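Side-chain contacts in ferulic acid esterase, AmCE1/Fae1A (Anaeromyces mucronatus, PDB 5CXX), which probably hydrolyses feruloyl esters, as a carbohydrate esterase family 1 enzyme of the alpha/beta-hydrolase fold, and is seen here with ferulic acid bound: residues E234-R238 with N239-H243; I45-V48 with G49-E52; P249-D252 with H253-N256; D123-I126 with N127-E131; A260-Y263 with N264-T268. All coordinates share one frame; numbering follows the deposited sequence.

Interaction 1: E234-R238 with N239-H243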
loop_
_atom_site.group_PDB
_atom_site.type_symbol
_atom_site.label_atom_id
_atom_site.label_comp_id
_atom_site.label_asym_id
_atom_site.label_seq_id
_atom_site.Cartn_x
_atom_site.Cartn_y
_atom_site.Cartn_z
ATOM N N GLU A 234 11.722 7.674 -12.112
ATOM C CA GLU A 234 12.201 8.231 -13.374
ATOM C C GLU A 234 11.176 8.090 -14.515
ATOM O O GLU A 234 11.001 8.998 -15.308
ATOM C CB GLU A 234 13.538 7.586 -13.727
ATOM C CG GLU A 234 14.611 8.115 -12.764
ATOM C CD GLU A 234 15.972 7.416 -12.857
ATOM O OE1 GLU A 234 16.898 7.806 -12.114
ATOM O OE2 GLU A 234 16.118 6.480 -13.657
ATOM N N ILE A 235 10.517 6.935 -14.599
ATOM C CA ILE A 235 9.534 6.704 -15.642
ATOM C C ILE A 235 8.314 7.608 -15.431
ATOM O O ILE A 235 7.892 8.242 -16.353
ATOM C CB ILE A 235 9.077 5.191 -15.589
ATOM C CG1 ILE A 235 10.241 4.300 -16.045
ATOM C CG2 ILE A 235 7.798 4.970 -16.466
ATOM C CD1 ILE A 235 10.136 2.802 -15.542
ATOM N N LEU A 236 7.833 7.715 -14.189
ATOM C CA LEU A 236 6.661 8.573 -13.890
ATOM C C LEU A 236 7.000 10.009 -14.243
ATOM O O LEU A 236 6.170 10.758 -14.814
ATOM C CB LEU A 236 6.271 8.473 -12.424
ATOM C CG LEU A 236 5.659 7.072 -12.164
ATOM C CD1 LEU A 236 5.370 6.973 -10.659
ATOM C CD2 LEU A 236 4.296 6.909 -12.898
ATOM N N THR A 237 8.233 10.420 -13.922
ATOM C CA THR A 237 8.665 11.787 -14.233
ATOM C C THR A 237 8.680 12.018 -15.742
ATOM O O THR A 237 8.193 13.032 -16.247
ATOM C CB THR A 237 10.103 12.066 -13.666
ATOM O OG1 THR A 237 10.058 11.914 -12.252
ATOM C CG2 THR A 237 10.548 13.501 -13.976
ATOM N N ARG A 238 9.260 11.089 -16.483
ATOM C CA ARG A 238 9.295 11.154 -17.979
ATOM C C ARG A 238 7.857 11.247 -18.532
ATOM O O ARG A 238 7.601 11.939 -19.573
ATOM C CB ARG A 238 9.959 9.870 -18.523
ATOM C CG ARG A 238 11.064 9.855 -19.519
ATOM C CD ARG A 238 11.665 8.356 -19.572
ATOM N NE ARG A 238 12.940 8.311 -18.838
ATOM C CZ ARG A 238 13.373 7.267 -18.137
ATOM N NH1 ARG A 238 12.617 6.173 -18.091
ATOM N NH2 ARG A 238 14.538 7.308 -17.456
ATOM N N ASN A 239 6.922 10.613 -17.825
ATOM C CA ASN A 239 5.547 10.541 -18.294
ATOM C C ASN A 239 4.692 11.645 -17.765
ATOM O O ASN A 239 3.499 11.605 -17.939
ATOM C CB ASN A 239 4.936 9.207 -17.916
ATOM C CG ASN A 239 5.516 8.050 -18.706
ATOM O OD1 ASN A 239 6.249 8.222 -19.684
ATOM N ND2 ASN A 239 5.160 6.838 -18.287
ATOM N N ASN A 240 5.311 12.644 -17.122
ATOM C CA ASN A 240 4.574 13.789 -16.596
ATOM C C ASN A 240 3.521 13.438 -15.569
ATOM O O ASN A 240 2.427 14.055 -15.547
ATOM C CB ASN A 240 3.929 14.581 -17.752
ATOM C CG ASN A 240 4.929 15.120 -18.698
ATOM O OD1 ASN A 240 5.152 14.568 -19.804
ATOM N ND2 ASN A 240 5.572 16.185 -18.284
ATOM N N GLN A 241 3.816 12.443 -14.736
ATOM C CA GLN A 241 2.878 11.986 -13.700
ATOM C C GLN A 241 3.360 12.603 -12.395
ATOM O O GLN A 241 4.455 12.237 -11.935
ATOM C CB GLN A 241 2.871 10.424 -13.587
ATOM C CG GLN A 241 2.547 9.762 -14.958
ATOM C CD GLN A 241 1.147 10.100 -15.423
ATOM O OE1 GLN A 241 0.159 9.603 -14.825
ATOM N NE2 GLN A 241 1.030 10.974 -16.427
ATOM N N GLU A 242 2.593 13.515 -11.811
ATOM C CA GLU A 242 3.013 14.195 -10.571
ATOM C C GLU A 242 3.069 13.187 -9.427
ATOM O O GLU A 242 2.158 12.355 -9.274
ATOM C CB GLU A 242 2.043 15.300 -10.181
ATOM C CG GLU A 242 0.586 14.920 -10.433
ATOM C CD GLU A 242 -0.360 16.136 -10.587
ATOM O OE1 GLU A 242 0.141 17.253 -10.869
ATOM O OE2 GLU A 242 -1.602 15.958 -10.459
ATOM N N HIS A 243 4.153 13.249 -8.647
ATOM C CA HIS A 243 4.340 12.322 -7.541
ATOM C C HIS A 243 5.456 12.809 -6.656
ATOM O O HIS A 243 6.204 13.785 -6.980
ATOM C CB HIS A 243 4.665 10.899 -8.053
ATOM C CG HIS A 243 6.020 10.829 -8.706
ATOM N ND1 HIS A 243 6.268 11.425 -9.934
ATOM C CD2 HIS A 243 7.207 10.381 -8.241
ATOM C CE1 HIS A 243 7.557 11.278 -10.221
ATOM N NE2 HIS A 243 8.152 10.688 -9.200
HETATM O O HOH W 1 6.332 10.115 -21.868
HETATM O O HOH W 2 8.006 13.912 -21.166
#

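Interaction 2: I45-V48 with G49-E52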
loop_
_atom_site.group_PDB
_atom_site.type_symbol
_atom_site.label_atom_id
_atom_site.label_comp_id
_atom_site.label_asym_id
_atom_site.label_seq_id
_atom_site.Cartn_x
_atom_site.Cartn_y
_atom_site.Cartn_z
ATOM N N ILE A 45 -9.031 -2.816 10.667
ATOM C CA ILE A 45 -8.650 -2.007 11.834
ATOM C C ILE A 45 -9.564 -0.771 11.850
ATOM O O ILE A 45 -9.357 0.176 11.069
ATOM C CB ILE A 45 -7.177 -1.641 11.736
ATOM C CG1 ILE A 45 -6.281 -2.902 11.665
ATOM C CG2 ILE A 45 -6.802 -0.688 12.921
ATOM C CD1 ILE A 45 -4.901 -2.567 10.939
ATOM N N LEU A 46 -10.591 -0.822 12.685
ATOM C CA LEU A 46 -11.509 0.318 12.819
ATOM C C LEU A 46 -10.892 1.398 13.679
ATOM O O LEU A 46 -10.143 1.097 14.581
ATOM C CB LEU A 46 -12.826 -0.159 13.422
ATOM C CG LEU A 46 -13.539 -1.202 12.539
ATOM C CD1 LEU A 46 -14.776 -1.774 13.264
ATOM C CD2 LEU A 46 -13.890 -0.698 11.075
ATOM N N PRO A 47 -11.235 2.663 13.409
ATOM C CA PRO A 47 -10.629 3.753 14.175
ATOM C C PRO A 47 -11.120 3.712 15.628
ATOM O O PRO A 47 -12.167 3.163 15.927
ATOM C CB PRO A 47 -11.115 5.016 13.450
ATOM C CG PRO A 47 -12.441 4.599 12.879
ATOM C CD PRO A 47 -12.119 3.164 12.354
ATOM N N VAL A 48 -10.327 4.293 16.508
ATOM C CA VAL A 48 -10.733 4.433 17.896
ATOM C C VAL A 48 -12.059 5.177 17.928
ATOM O O VAL A 48 -12.175 6.226 17.283
ATOM C CB VAL A 48 -9.659 5.198 18.681
ATOM C CG1 VAL A 48 -10.164 5.568 20.063
ATOM C CG2 VAL A 48 -8.384 4.342 18.769
ATOM N N GLY A 49 -13.047 4.671 18.688
ATOM C CA GLY A 49 -14.324 5.364 18.763
ATOM C C GLY A 49 -15.204 5.217 17.540
ATOM O O GLY A 49 -16.160 5.967 17.382
ATOM N N TYR A 50 -14.895 4.249 16.688
ATOM C CA TYR A 50 -15.697 3.943 15.481
ATOM C C TYR A 50 -17.171 4.002 15.799
ATOM O O TYR A 50 -17.634 3.357 16.748
ATOM C CB TYR A 50 -15.371 2.553 14.937
ATOM C CG TYR A 50 -16.240 2.084 13.782
ATOM C CD1 TYR A 50 -16.004 2.522 12.457
ATOM C CD2 TYR A 50 -17.229 1.117 13.992
ATOM C CE1 TYR A 50 -16.788 2.049 11.387
ATOM C CE2 TYR A 50 -18.009 0.620 12.931
ATOM C CZ TYR A 50 -17.771 1.103 11.623
ATOM O OH TYR A 50 -18.544 0.577 10.597
ATOM N N ASP A 51 -17.888 4.804 15.015
ATOM C CA ASP A 51 -19.317 5.081 15.211
ATOM C C ASP A 51 -20.004 4.761 13.896
ATOM O O ASP A 51 -19.671 5.362 12.873
ATOM C CB ASP A 51 -19.480 6.526 15.579
ATOM C CG ASP A 51 -20.925 6.934 15.778
ATOM O OD1 ASP A 51 -21.843 6.179 15.404
ATOM O OD2 ASP A 51 -21.132 8.039 16.313
ATOM N N GLU A 52 -20.858 3.747 13.885
ATOM C CA GLU A 52 -21.529 3.312 12.654
ATOM C C GLU A 52 -22.363 4.380 12.001
ATOM O O GLU A 52 -22.749 4.238 10.846
ATOM C CB GLU A 52 -22.431 2.128 12.937
ATOM C CG GLU A 52 -21.796 0.837 12.583
ATOM C CD GLU A 52 -22.599 -0.336 13.101
ATOM O OE1 GLU A 52 -23.627 -0.093 13.791
ATOM O OE2 GLU A 52 -22.194 -1.488 12.800
#

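Interaction 3: P249-D252 with H253-N256. With FER (3-(4-hydroxy-3-methoxyphenyl)-2-propenoic acid), chain D.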
loop_
_atom_site.group_PDB
_atom_site.type_symbol
_atom_site.label_atom_id
_atom_site.label_comp_id
_atom_site.label_asym_id
_atom_site.label_seq_id
_atom_site.Cartn_x
_atom_site.Cartn_y
_atom_site.Cartn_z
ATOM N N PRO A 249 18.008 7.672 4.034
ATOM C CA PRO A 249 19.458 7.484 3.969
ATOM C C PRO A 249 19.974 6.298 4.828
ATOM O O PRO A 249 19.623 6.246 6.017
ATOM C CB PRO A 249 20.021 8.831 4.478
ATOM C CG PRO A 249 18.934 9.407 5.255
ATOM C CD PRO A 249 17.640 8.973 4.619
ATOM N N GLY A 250 20.738 5.407 4.192
ATOM C CA GLY A 250 21.310 4.250 4.847
ATOM C C GLY A 250 20.319 3.112 5.078
ATOM O O GLY A 250 20.732 2.052 5.553
ATOM N N ALA A 251 19.037 3.295 4.747
ATOM C CA ALA A 251 18.067 2.231 4.975
ATOM C C ALA A 251 18.088 1.134 3.929
ATOM O O ALA A 251 18.482 1.313 2.784
ATOM C CB ALA A 251 16.649 2.802 5.085
ATOM N N ASP A 252 17.720 -0.056 4.396
ATOM C CA ASP A 252 17.675 -1.252 3.565
ATOM C C ASP A 252 16.201 -1.617 3.396
ATOM O O ASP A 252 15.315 -0.766 3.532
ATOM C CB ASP A 252 18.480 -2.363 4.258
ATOM C CG ASP A 252 19.025 -3.456 3.309
ATOM O OD1 ASP A 252 18.287 -4.007 2.451
ATOM O OD2 ASP A 252 20.203 -3.867 3.512
ATOM N N HIS A 253 15.928 -2.890 3.093
ATOM C CA HIS A 253 14.562 -3.406 2.932
ATOM C C HIS A 253 13.999 -3.626 4.357
ATOM O O HIS A 253 14.021 -4.741 4.897
ATOM C CB HIS A 253 14.585 -4.715 2.112
ATOM C CG HIS A 253 13.408 -4.900 1.176
ATOM N ND1 HIS A 253 13.013 -3.952 0.240
ATOM C CD2 HIS A 253 12.544 -5.939 1.047
ATOM C CE1 HIS A 253 11.976 -4.400 -0.425
ATOM N NE2 HIS A 253 11.671 -5.612 0.048
ATOM N N ASP A 254 13.584 -2.534 5.000
ATOM C CA ASP A 254 13.363 -2.614 6.445
ATOM C C ASP A 254 12.300 -1.632 6.940
ATOM O O ASP A 254 11.697 -0.853 6.153
ATOM C CB ASP A 254 14.725 -2.381 7.192
ATOM C CG ASP A 254 15.316 -0.970 6.995
ATOM O OD1 ASP A 254 14.594 0.034 6.847
ATOM O OD2 ASP A 254 16.581 -0.824 6.954
ATOM N N TRP A 255 12.094 -1.672 8.263
ATOM C CA TRP A 255 10.988 -0.904 8.825
ATOM C C TRP A 255 11.326 0.584 8.912
ATOM O O TRP A 255 10.404 1.392 9.086
ATOM C CB TRP A 255 10.640 -1.458 10.216
ATOM C CG TRP A 255 9.769 -2.670 10.103
ATOM C CD1 TRP A 255 10.117 -3.996 10.368
ATOM C CD2 TRP A 255 8.367 -2.682 9.787
ATOM N NE1 TRP A 255 9.045 -4.811 10.172
ATOM C CE2 TRP A 255 7.952 -4.043 9.833
ATOM C CE3 TRP A 255 7.424 -1.683 9.469
ATOM C CZ2 TRP A 255 6.636 -4.431 9.590
ATOM C CZ3 TRP A 255 6.090 -2.089 9.209
ATOM C CH2 TRP A 255 5.730 -3.451 9.284
ATOM N N ASN A 256 12.620 0.950 8.820
ATOM C CA ASN A 256 12.926 2.388 8.665
ATOM C C ASN A 256 12.380 2.919 7.340
ATOM O O ASN A 256 11.777 4.012 7.335
ATOM C CB ASN A 256 14.447 2.633 8.820
ATOM C CG ASN A 256 14.924 2.460 10.280
ATOM O OD1 ASN A 256 14.154 2.726 11.217
ATOM N ND2 ASN A 256 16.191 2.016 10.488
HETATM C C4 FER D . 12.106 -9.598 -7.467
HETATM C C5 FER D . 12.804 -9.294 -6.262
HETATM C C6 FER D . 12.100 -8.990 -5.134
HETATM C C3 FER D . 10.704 -9.489 -7.479
HETATM C C2 FER D . 9.978 -9.211 -6.352
HETATM C C1 FER D . 10.667 -8.940 -5.183
HETATM C C10 FER D . 8.772 -9.435 -8.726
HETATM C C7 FER D . 9.871 -8.659 -3.954
HETATM C C8 FER D . 10.358 -8.706 -2.702
HETATM C C9 FER D . 9.413 -8.390 -1.544
HETATM O O1 FER D . 8.185 -8.110 -1.715
HETATM O O2 FER D . 9.876 -8.445 -0.375
HETATM O O4 FER D . 12.702 -9.912 -8.651
HETATM O O3 FER D . 10.157 -9.764 -8.698
#

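Interaction 4: D123-I126 with N127-E131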
loop_
_atom_site.group_PDB
_atom_site.type_symbol
_atom_site.label_atom_id
_atom_site.label_comp_id
_atom_site.label_asym_id
_atom_site.label_seq_id
_atom_site.Cartn_x
_atom_site.Cartn_y
_atom_site.Cartn_z
ATOM N N ASP A 123 -0.305 -10.114 -8.912
ATOM C CA ASP A 123 -0.918 -9.337 -10.009
ATOM C C ASP A 123 -2.425 -9.470 -9.985
ATOM O O ASP A 123 -3.171 -8.502 -10.249
ATOM C CB ASP A 123 -0.411 -9.805 -11.383
ATOM C CG ASP A 123 1.112 -9.737 -11.523
ATOM O OD1 ASP A 123 1.701 -8.909 -10.781
ATOM O OD2 ASP A 123 1.643 -10.471 -12.377
ATOM N N ASN A 124 -2.930 -10.655 -9.628
ATOM C CA ASN A 124 -4.354 -10.887 -9.658
ATOM C C ASN A 124 -5.089 -10.183 -8.538
ATOM O O ASN A 124 -6.335 -10.138 -8.527
ATOM C CB ASN A 124 -4.622 -12.429 -9.590
ATOM C CG ASN A 124 -5.988 -12.778 -10.091
ATOM O OD1 ASN A 124 -6.422 -12.278 -11.155
ATOM N ND2 ASN A 124 -6.657 -13.708 -9.399
ATOM N N PHE A 125 -4.343 -9.623 -7.590
ATOM C CA PHE A 125 -4.937 -8.894 -6.494
ATOM C C PHE A 125 -5.752 -7.682 -6.986
ATOM O O PHE A 125 -6.699 -7.294 -6.292
ATOM C CB PHE A 125 -3.855 -8.417 -5.489
ATOM C CG PHE A 125 -4.491 -7.814 -4.248
ATOM C CD1 PHE A 125 -5.136 -8.648 -3.326
ATOM C CD2 PHE A 125 -4.501 -6.443 -4.038
ATOM C CE1 PHE A 125 -5.807 -8.105 -2.226
ATOM C CE2 PHE A 125 -5.136 -5.912 -2.960
ATOM C CZ PHE A 125 -5.787 -6.733 -2.015
ATOM N N ILE A 126 -5.449 -7.167 -8.180
ATOM C CA ILE A 126 -6.311 -6.090 -8.706
ATOM C C ILE A 126 -7.769 -6.560 -8.795
ATOM O O ILE A 126 -8.686 -5.827 -8.440
ATOM C CB ILE A 126 -5.795 -5.579 -10.064
ATOM C CG1 ILE A 126 -6.619 -4.348 -10.514
ATOM C CG2 ILE A 126 -5.905 -6.679 -11.175
ATOM C CD1 ILE A 126 -5.909 -3.637 -11.720
ATOM N N ASN A 127 -8.005 -7.819 -9.133
ATOM C CA ASN A 127 -9.341 -8.347 -9.208
ATOM C C ASN A 127 -9.932 -8.630 -7.801
ATOM O O ASN A 127 -11.102 -8.321 -7.541
ATOM C CB ASN A 127 -9.361 -9.638 -10.070
ATOM C CG ASN A 127 -8.954 -9.323 -11.497
ATOM O OD1 ASN A 127 -9.531 -8.387 -12.066
ATOM N ND2 ASN A 127 -7.920 -9.980 -12.041
ATOM N N GLU A 128 -9.091 -9.167 -6.908
ATOM C CA GLU A 128 -9.519 -9.411 -5.501
ATOM C C GLU A 128 -9.951 -8.108 -4.845
ATOM O O GLU A 128 -11.021 -8.049 -4.238
ATOM C CB GLU A 128 -8.353 -10.038 -4.697
ATOM C CG GLU A 128 -8.700 -10.297 -3.206
ATOM C CD GLU A 128 -9.793 -11.368 -3.068
ATOM O OE1 GLU A 128 -10.079 -12.099 -4.052
ATOM O OE2 GLU A 128 -10.390 -11.461 -1.972
ATOM N N LEU A 129 -9.156 -7.057 -5.053
ATOM C CA LEU A 129 -9.469 -5.789 -4.373
ATOM C C LEU A 129 -10.798 -5.212 -4.929
ATOM O O LEU A 129 -11.691 -4.820 -4.175
ATOM C CB LEU A 129 -8.279 -4.821 -4.545
ATOM C CG LEU A 129 -8.590 -3.426 -3.923
ATOM C CD1 LEU A 129 -8.650 -3.497 -2.400
ATOM C CD2 LEU A 129 -7.476 -2.422 -4.376
ATOM N N ILE A 130 -10.887 -5.120 -6.268
ATOM C CA ILE A 130 -11.999 -4.355 -6.882
ATOM C C ILE A 130 -13.296 -5.146 -6.882
ATOM O O ILE A 130 -14.374 -4.578 -6.625
ATOM C CB ILE A 130 -11.570 -3.920 -8.317
ATOM C CG1 ILE A 130 -10.441 -2.894 -8.158
ATOM C CG2 ILE A 130 -12.759 -3.392 -9.102
ATOM C CD1 ILE A 130 -9.745 -2.560 -9.530
ATOM N N GLU A 131 -13.191 -6.472 -7.117
ATOM C CA GLU A 131 -14.392 -7.301 -7.244
ATOM C C GLU A 131 -14.888 -7.868 -5.910
ATOM O O GLU A 131 -16.061 -8.232 -5.819
ATOM C CB GLU A 131 -14.150 -8.505 -8.185
ATOM C CG GLU A 131 -13.776 -8.032 -9.596
ATOM C CD GLU A 131 -13.476 -9.215 -10.497
ATOM O OE1 GLU A 131 -13.931 -10.343 -10.225
ATOM O OE2 GLU A 131 -12.759 -9.033 -11.472
#

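Interaction 5: A260-Y263 with N264-T268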
loop_
_atom_site.group_PDB
_atom_site.type_symbol
_atom_site.label_atom_id
_atom_site.label_comp_id
_atom_site.label_asym_id
_atom_site.label_seq_id
_atom_site.Cartn_x
_atom_site.Cartn_y
_atom_site.Cartn_z
ATOM N N ALA A 260 9.081 5.443 7.267
ATOM C CA ALA A 260 9.214 6.782 6.657
ATOM C C ALA A 260 8.157 6.985 5.566
ATOM O O ALA A 260 7.555 8.086 5.439
ATOM C CB ALA A 260 10.627 6.983 6.071
ATOM N N GLY A 261 7.925 5.931 4.774
ATOM C CA GLY A 261 6.951 6.044 3.701
ATOM C C GLY A 261 5.535 6.263 4.256
ATOM O O GLY A 261 4.819 7.147 3.840
ATOM N N PHE A 262 5.141 5.407 5.204
ATOM C CA PHE A 262 3.774 5.496 5.728
ATOM C C PHE A 262 3.515 6.799 6.472
ATOM O O PHE A 262 2.430 7.420 6.384
ATOM C CB PHE A 262 3.539 4.304 6.659
ATOM C CG PHE A 262 2.083 3.998 6.920
ATOM C CD1 PHE A 262 1.176 3.797 5.855
ATOM C CD2 PHE A 262 1.647 3.799 8.240
ATOM C CE1 PHE A 262 -0.174 3.473 6.107
ATOM C CE2 PHE A 262 0.311 3.464 8.491
ATOM C CZ PHE A 262 -0.583 3.290 7.438
ATOM N N TYR A 263 4.521 7.253 7.231
ATOM C CA TYR A 263 4.428 8.541 7.938
ATOM C C TYR A 263 4.182 9.703 6.972
ATOM O O TYR A 263 3.278 10.534 7.206
ATOM C CB TYR A 263 5.744 8.758 8.708
ATOM C CG TYR A 263 5.920 10.122 9.355
ATOM C CD1 TYR A 263 5.128 10.520 10.434
ATOM C CD2 TYR A 263 6.921 11.008 8.892
ATOM C CE1 TYR A 263 5.309 11.734 11.067
ATOM C CE2 TYR A 263 7.114 12.248 9.537
ATOM C CZ TYR A 263 6.298 12.594 10.614
ATOM O OH TYR A 263 6.507 13.803 11.246
ATOM N N ASN A 264 4.982 9.801 5.894
ATOM C CA ASN A 264 4.687 10.875 4.942
ATOM C C ASN A 264 3.366 10.668 4.205
ATOM O O ASN A 264 2.608 11.636 3.978
ATOM C CB ASN A 264 5.863 10.963 3.956
ATOM C CG ASN A 264 7.065 11.647 4.555
ATOM O OD1 ASN A 264 7.097 12.884 4.624
ATOM N ND2 ASN A 264 8.054 10.865 4.978
ATOM N N PHE A 265 3.059 9.425 3.847
ATOM C CA PHE A 265 1.843 9.178 3.110
ATOM C C PHE A 265 0.578 9.567 3.870
ATOM O O PHE A 265 -0.338 10.192 3.337
ATOM C CB PHE A 265 1.827 7.699 2.713
ATOM C CG PHE A 265 0.649 7.278 1.833
ATOM C CD1 PHE A 265 0.493 7.821 0.538
ATOM C CD2 PHE A 265 -0.255 6.345 2.305
ATOM C CE1 PHE A 265 -0.578 7.368 -0.284
ATOM C CE2 PHE A 265 -1.341 5.930 1.523
ATOM C CZ PHE A 265 -1.491 6.424 0.235
ATOM N N ILE A 266 0.509 9.160 5.145
ATOM C CA ILE A 266 -0.733 9.363 5.914
ATOM C C ILE A 266 -0.947 10.843 6.246
ATOM O O ILE A 266 -2.056 11.289 6.516
ATOM C CB ILE A 266 -0.695 8.467 7.189
ATOM C CG1 ILE A 266 -0.782 6.996 6.761
ATOM C CG2 ILE A 266 -1.865 8.819 8.174
ATOM C CD1 ILE A 266 -2.118 6.546 6.122
ATOM N N GLN A 267 0.139 11.623 6.193
ATOM C CA GLN A 267 -0.024 13.060 6.310
ATOM C C GLN A 267 -0.737 13.683 5.108
ATOM O O GLN A 267 -1.188 14.840 5.193
ATOM C CB GLN A 267 1.339 13.733 6.452
ATOM C CG GLN A 267 1.908 13.589 7.841
ATOM C CD GLN A 267 3.263 14.218 7.931
ATOM O OE1 GLN A 267 3.394 15.457 7.978
ATOM N NE2 GLN A 267 4.298 13.400 7.891
ATOM N N THR A 268 -0.804 12.955 3.998
ATOM C CA THR A 268 -1.420 13.535 2.787
ATOM C C THR A 268 -2.822 12.998 2.503
ATOM O O THR A 268 -3.557 13.566 1.696
ATOM C CB THR A 268 -0.586 13.270 1.538
ATOM O OG1 THR A 268 -0.719 11.904 1.125
ATOM C CG2 THR A 268 0.881 13.669 1.725
#

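Interaction 1: E234-R238 with N239-H243
Leu236 and His243 meet on the buried side of this helix end, the CB of Leu236 lying over one face of the imidazole, 4.1 Å from the ring centroid and offset toward the rim. The ring reaches that spot because its CG stands between the backbone N and the carbonyl carbon (chi1 68°), and it is held there by a bond from His243 ND1 to Gln241 O of 2.8 Å, close to the ring plane, and by a hydrogen bond between NE2 and His233 ND1. Farther along the leucine, CD2 packs 3.9 Å from Gln241 CB, the two side chains crossing at about a right angle. Asn239 is buried too: it runs alongside Ile235, and its ND2 is satisfied by the carbonyls of Phe205 and Glu202. The other side is looser and wet. There Arg238 O accepts hydrogen bonds from two waters, one shared with Asn239 OD1 and the other with Asn240 OD1. Between the two sides the backbone closes the helix, with Gln241 N bonded to Leu236 O at 2.9 Å and Asn240 N to Thr237 O at 3.0 Å. With Asn240 at positive phi as C-prime residue, this is a Schellman motif ending helix 228-238.

Interaction 2: I45-V48 with G49-E52
Leu46 and Tyr50 make the main apolar contact of this surface loop. The leucine grips the phenol ring with both methyls: CD1 stands over one face, 4.1 Å from the centroid and 19° off the ring normal, a CH-pi contact displaced toward the CD2-CE2 rim, while CD2 comes to 4.0 Å from Tyr50 CE1. Pro47 adds a second apolar contact, its CD lying 3.9 Å from Tyr50 CD1 in an oblique approach. The tyrosine is placed for both by a CG anti to its backbone N (chi1 174°), which swings the ring back over the residues that precede the bend. Around this cluster, the Tyr50 ring also meets that of Tyr56, and Leu46 touches Tyr141 and Ile95 of the neighbouring strand 95-99.

One backbone bond spans the bend, from Tyr50 N to Pro47 O, 3.0 Å long and bent to 140° at the hydrogen, with the donor well above the carbonyl plane. It closes a type II beta turn from Pro47 to Tyr50, which reverses the chain just after strand 38-45 and before strand 58-62 of the central sheet. Gly49 occupies the third position of the turn with positive phi, where a CB would clash with Val48 O.

A polar contact beyond the turn holds the far end of the ring: Tyr50 OH is hydrogen-bonded to the backbone N of Ser142.

Interaction 3: P249-D252 with H253-N256
Asp252 and Asp254 are joined by a bond from backbone to side chain: Asp252 N reaches Asp254 OD2 at 2.9 Å, meeting the carboxylate from above its plane. With CG between the backbone N and the carbonyl carbon (chi1 65°), the Asp254 carboxylate turns back over the loop, and as N-cap of helix 255-266 it also bonds Ala257 N through OD1. Asp252 in turn receives His253 N on the anti lone pair of OD1, at 2.7 Å. Van der Waals contact is slight, the Ala251 CB methyl touching Asp254 OD1 at 3.9 Å. With an alanine at Asp254, Asp252 N and the helix start would probably lose their shared carboxylate partner. Toward the ligand, His253 NE2, in one of the two conformers of this residue, makes a weak edge-on bond to O2 of ferulic acid, 3.4 Å long. With ND1 bonded to Asp222 and NE2 also to Ser156, His253 has the geometry of a Ser-His-Asp charge relay, consistent with a role as general base in ester cleavage.

Interaction 4: D123-I126 with N127-E131
Asn124 OD1 is gripped by two donors, Asn127 ND2 and, from outside the helix, Lys105 NZ. The Asn127 bond is 2.9 Å long with an angle of 161° at the hydrogen; OD1 lies in the amide plane of Asn127, whereas ND2 stands above that of Asn124, with the two amides turned 65° apart. Asn127 N also bonds Asn124 O at 2.9 Å, so backbone and side chain of Asn127 both hold Asn124. These bonds lie near the beginning of helix 125-140, one of the helices packed on the central sheet of the alpha/beta-hydrolase fold. The next carbonyl, Phe125 O, accepts from Leu129 N at 2.8 Å. The Phe125 ring, its CG anti to the backbone N (chi1 -172°), lies toward Glu128 and Leu129: CE2 comes 3.7 Å from Leu129 CB, and CE1 meets Glu128 CG at 3.8 Å. Phe125 also touches Leu62 of strand 58-62 and Ile165 of helix 157-168. Ile126 and Ile130 run side by side, CG1 of the first touching CD1 of the second at 3.7 Å.

Interaction 5: A260-Y263 with N264-T268
Phe262 and Tyr263 both carry CG anti to the backbone N (chi1 -161° and 172°), which lays each ring along helix 255-266 toward the residue four places on. In this i to i+4 packing of an alpha-helix, Ile266 CG1 sits over the centre of one Phe262 face, 3.7 Å from the centroid, a CH-pi contact, and CD1 adds a touch on CE1. The Phe262 ring also stacks with Tyr61 of the central sheet. Over the centre of one Tyr263 face lies the amide nitrogen of Gln267, with NE2 3.5 Å from Tyr263 CZ and the amide plane inclined by 51° to the ring. The same NE2 donates to Tyr263 O at 3.1 Å from above the carbonyl plane, so the extended glutamine covers the ring and bonds the carbonyl of one residue. Tyr263 OH and Gln267 OE1 both bond Arg90 NH1. Replacing Tyr263 by an alanine would probably leave the Gln267 amide without its ring and deprive Arg90 of one partner. Elsewhere on the helix, Asn264, whose ND2 also bonds Ser7 O, doubles the grip on Ala260 O: backbone N at 3.1 Å and ND2 at 2.9 Å reach it from opposite faces of its carbonyl plane.

Along the chain the order is interaction 2, interaction 4, interaction 1, interaction 3 and interaction 5. All surround one mixed eight-stranded sheet. Interaction 2 lies in the loop between strands 38-45 and 58-62, and interaction 4 near the start of helix 125-140. Interaction 1 ends helix 228-238, leading into the edge strand 244-248; interaction 3 follows that strand, and interactions 3 and 5 share helix 255-266, with centres about 15 Å apart. Interactions 1 and 2 are farthest apart, their centres about 37 Å from each other on opposite sides of the chain's centre. Among the five, only interaction 3 touches the ferulic acid; the others are turn, helix-end and packing contacts elsewhere in the fold.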